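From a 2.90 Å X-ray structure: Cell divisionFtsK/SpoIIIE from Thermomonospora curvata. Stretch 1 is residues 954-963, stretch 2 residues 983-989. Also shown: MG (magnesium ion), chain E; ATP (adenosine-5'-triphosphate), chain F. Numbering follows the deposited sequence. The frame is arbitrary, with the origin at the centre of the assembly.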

# COMPACT_ATOMS: atom_id res chain seq x y z
N LYS A 954 -22.12 -10.63 40.10
CA LYS A 954 -21.54 -10.66 41.44
C LYS A 954 -21.89 -11.95 42.16
O LYS A 954 -21.00 -12.72 42.53
N SER A 955 -23.17 -12.19 42.36
CA SER A 955 -23.65 -13.36 43.10
C SER A 955 -23.16 -14.67 42.47
O SER A 955 -22.85 -15.62 43.18
N ASN A 956 -23.11 -14.70 41.15
CA ASN A 956 -22.63 -15.88 40.43
C ASN A 956 -21.16 -16.16 40.73
O ASN A 956 -20.76 -17.30 40.95
N LEU A 957 -20.35 -15.10 40.72
CA LEU A 957 -18.93 -15.22 41.01
C LEU A 957 -18.71 -15.68 42.44
O LEU A 957 -17.78 -16.43 42.73
N LEU A 958 -19.59 -15.24 43.34
CA LEU A 958 -19.49 -15.60 44.75
C LEU A 958 -19.79 -17.08 44.95
O LEU A 958 -19.15 -17.75 45.76
N ARG A 959 -20.77 -17.60 44.21
CA ARG A 959 -21.10 -19.01 44.27
C ARG A 959 -20.01 -19.85 43.61
O ARG A 959 -19.73 -20.97 44.04
N LEU A 960 -19.39 -19.29 42.57
CA LEU A 960 -18.30 -19.97 41.88
C LEU A 960 -17.09 -20.16 42.80
O LEU A 960 -16.55 -21.26 42.90
N ILE A 961 -16.68 -19.08 43.45
CA ILE A 961 -15.54 -19.12 44.36
C ILE A 961 -15.83 -20.03 45.55
O ILE A 961 -14.96 -20.80 45.97
N THR A 962 -17.04 -19.95 46.07
CA THR A 962 -17.45 -20.78 47.19
C THR A 962 -17.36 -22.26 46.84
O THR A 962 -16.71 -23.03 47.54
N ALA A 963 -17.99 -22.63 45.73
CA ALA A 963 -17.98 -24.02 45.26
C ALA A 963 -16.56 -24.53 45.06
O ALA A 963 -16.30 -25.72 45.21
N ARG A 983 -30.45 -13.36 49.92
CA ARG A 983 -30.55 -14.81 49.85
C ARG A 983 -30.34 -15.30 48.42
O ARG A 983 -31.27 -15.78 47.77
N SER A 984 -29.11 -15.14 47.94
CA SER A 984 -28.74 -15.54 46.59
C SER A 984 -27.79 -16.73 46.63
O SER A 984 -27.48 -17.32 45.59
N LEU A 985 -27.34 -17.08 47.83
CA LEU A 985 -26.27 -18.05 47.99
C LEU A 985 -26.74 -19.35 48.65
O LEU A 985 -25.93 -20.07 49.24
N LEU A 986 -28.03 -19.64 48.55
CA LEU A 986 -28.58 -20.86 49.13
C LEU A 986 -27.98 -22.10 48.48
O LEU A 986 -27.82 -23.13 49.12
N ASP A 987 -27.66 -21.98 47.19
CA ASP A 987 -27.20 -23.11 46.40
C ASP A 987 -25.87 -23.67 46.90
O ASP A 987 -25.53 -24.82 46.61
N VAL A 988 -25.12 -22.87 47.65
CA VAL A 988 -23.79 -23.28 48.10
C VAL A 988 -23.64 -23.29 49.62
O VAL A 988 -22.54 -23.49 50.13
N ALA A 989 -24.74 -23.08 50.33
CA ALA A 989 -24.69 -23.00 51.79
C ALA A 989 -25.24 -24.25 52.46
O ALA A 989 -25.58 -24.22 53.64

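Side-chain packing between the helix 954-963 and the stretch 983-989, mostly loop with a short 3-10 segment before Ala 989, beside a bound Mg-ATP. The two backbones come near at Ser 955 and Ser 984 (CA to CA 6.5 Å) and again one helical turn on at Arg 959 and Val 988 (CA to CA 6.3 Å); no hydrogen bond crosses between them, and the contact, 354 Å² in all, rests mainly on van der Waals packing. At the nucleotide end the Lys 954 chain (m, t, m, p) curls back so that NZ donates to ATP O2B (2.6 Å) and O3B (3.0 Å), while Lys 954 N also reaches O2B (2.7 Å). Asn 956 meets ATP O1A through its backbone N (3.1 Å); its t side chain points away from the loop. Ser 955, in the m rotamer, points toward the loop and places OG on the magnesium ion MG (2.2 Å), which ATP O3G and O1B and two waters also ligate; the same OG lies 3.9 Å from Ser 984 CB. Ser 984 is likewise m, with its OG 2.7 Å from the O of metal-bound water 2. The CA-to-CB bond of Arg 959 points sideways, and the m, t, m chain carries its outer atoms along the loop: its CG meets Leu 985 CD1 at 4.3 Å, its CD meets Asp 987 CB at 4.3 Å, and its NE lies 3.5 Å from Ser 984 O, which sits obliquely to the guanidinium. Asp 987, in t, points toward the helix, but its OD1 is bonded elsewhere in the structure. Leu 985 (m, p) also starts sideways, but its end turns nearer the helix, bringing CD1 to 4.3 Å from Ser 955 O. Leu 958 points toward the loop with chi1 between wells (-93°), yet stays at its margin. Val 988, chi1 m, points inward and spans two helix residues: CG1 packs on Arg 959 CB (3.9 Å), CG2 on Thr 962 CG2 (3.8 Å). With chi1 m, Thr 962 OG1 donates a very short 2.5 Å hydrogen bond to Leu 958 O while CG2 lies against Val 988 CG2.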

# COMPACT_ATOMS: atom_id res chain seq x y z
CB LYS A 954 -22.01 -9.46 42.26
CG LYS A 954 -21.50 -8.11 41.76
CD LYS A 954 -22.27 -6.96 42.40
CE LYS A 954 -23.50 -6.60 41.59
NZ LYS A 954 -24.68 -7.44 41.93
CB SER A 955 -25.17 -13.36 43.17
OG SER A 955 -25.66 -12.16 43.76
CB ASN A 956 -22.83 -15.71 38.93
CG ASN A 956 -22.20 -16.84 38.13
OD1 ASN A 956 -22.81 -17.89 37.95
ND2 ASN A 956 -20.98 -16.62 37.66
CB LEU A 957 -18.22 -13.88 40.78
CG LEU A 957 -16.75 -13.82 41.18
CD1 LEU A 957 -15.94 -14.84 40.41
CD2 LEU A 957 -16.20 -12.42 40.96
CB LEU A 958 -20.44 -14.75 45.59
CG LEU A 958 -19.85 -13.48 46.20
CD1 LEU A 958 -18.84 -13.84 47.27
CD2 LEU A 958 -19.19 -12.62 45.14
CB ARG A 959 -22.45 -19.28 43.61
CG ARG A 959 -23.64 -18.82 44.45
CD ARG A 959 -24.97 -19.16 43.80
NE ARG A 959 -25.41 -18.14 42.86
CZ ARG A 959 -25.47 -18.30 41.55
NH1 ARG A 959 -25.12 -19.46 41.01
NH2 ARG A 959 -25.89 -17.31 40.77
CB LEU A 960 -17.88 -19.19 40.64
CG LEU A 960 -16.76 -19.82 39.81
CD1 LEU A 960 -17.22 -21.13 39.21
CD2 LEU A 960 -16.27 -18.87 38.73
CB ILE A 961 -15.18 -17.71 44.88
CG1 ILE A 961 -14.78 -16.80 43.72
CG2 ILE A 961 -14.05 -17.78 45.89
CD1 ILE A 961 -14.32 -15.43 44.15
CB THR A 962 -18.89 -20.46 47.64
OG1 THR A 962 -19.02 -19.05 47.88
CG2 THR A 962 -19.22 -21.21 48.92
CB ALA A 963 -18.78 -24.14 43.98
CB ARG A 983 -31.89 -15.29 50.41
CG ARG A 983 -32.35 -14.52 51.64
CD ARG A 983 -33.40 -15.28 52.44
NE ARG A 983 -34.06 -16.32 51.66
CZ ARG A 983 -34.31 -17.55 52.11
NH1 ARG A 983 -33.95 -17.88 53.35
NH2 ARG A 983 -34.91 -18.44 51.34
CB SER A 984 -28.07 -14.38 45.85
OG SER A 984 -29.00 -13.37 45.51
CB LEU A 985 -25.13 -17.44 48.82
CG LEU A 985 -24.04 -16.60 48.13
CD1 LEU A 985 -24.61 -15.61 47.13
CD2 LEU A 985 -23.23 -15.86 49.18
CB LEU A 986 -30.10 -20.89 48.99
CG LEU A 986 -30.95 -19.97 49.88
CD1 LEU A 986 -30.43 -19.96 51.31
CD2 LEU A 986 -31.00 -18.57 49.30
CB ASP A 987 -27.07 -22.69 44.93
CG ASP A 987 -26.83 -23.87 44.01
OD1 ASP A 987 -25.66 -24.23 43.79
OD2 ASP A 987 -27.82 -24.44 43.50
CB VAL A 988 -22.71 -22.36 47.51
CG1 VAL A 988 -22.75 -22.39 45.99
CG2 VAL A 988 -22.89 -20.94 48.02
CB ALA A 989 -25.44 -21.77 52.27
MG MG E . -26.55 -10.16 43.34
PG ATP F . -28.02 -8.41 41.43
O1G ATP F . -28.94 -9.61 41.36
O2G ATP F . -28.64 -7.12 40.96
O3G ATP F . -27.26 -8.31 42.73
PB ATP F . -25.98 -10.06 40.47
O1B ATP F . -26.54 -10.94 41.56
O2B ATP F . -24.54 -9.63 40.52
O3B ATP F . -26.88 -8.73 40.34
PA ATP F . -26.15 -12.39 38.98
O1A ATP F . -24.75 -12.84 39.29
O2A ATP F . -27.30 -12.93 39.79
O3A ATP F . -26.18 -10.78 39.05
O5' ATP F . -26.44 -12.67 37.42
C5' ATP F . -27.45 -11.95 36.73
C4' ATP F . -27.46 -12.43 35.28
O4' ATP F . -26.13 -12.33 34.76
C3' ATP F . -27.88 -13.88 35.19
O3' ATP F . -29.11 -13.98 34.46
C2' ATP F . -26.78 -14.60 34.44
O2' ATP F . -27.30 -15.20 33.26
C1' ATP F . -25.76 -13.53 34.07
N9 ATP F . -24.40 -13.95 34.50
C8 ATP F . -23.98 -14.05 35.77
N7 ATP F . -22.68 -14.45 35.83
C5 ATP F . -22.26 -14.62 34.56
C6 ATP F . -21.00 -15.04 33.91
N6 ATP F . -19.91 -15.36 34.64
N1 ATP F . -20.98 -15.08 32.56
C2 ATP F . -22.05 -14.76 31.82
N3 ATP F . -23.23 -14.38 32.35
C4 ATP F . -23.40 -14.29 33.69
O HOH W 1 -25.00 -10.22 44.60
O HOH W 2 -27.87 -11.64 43.73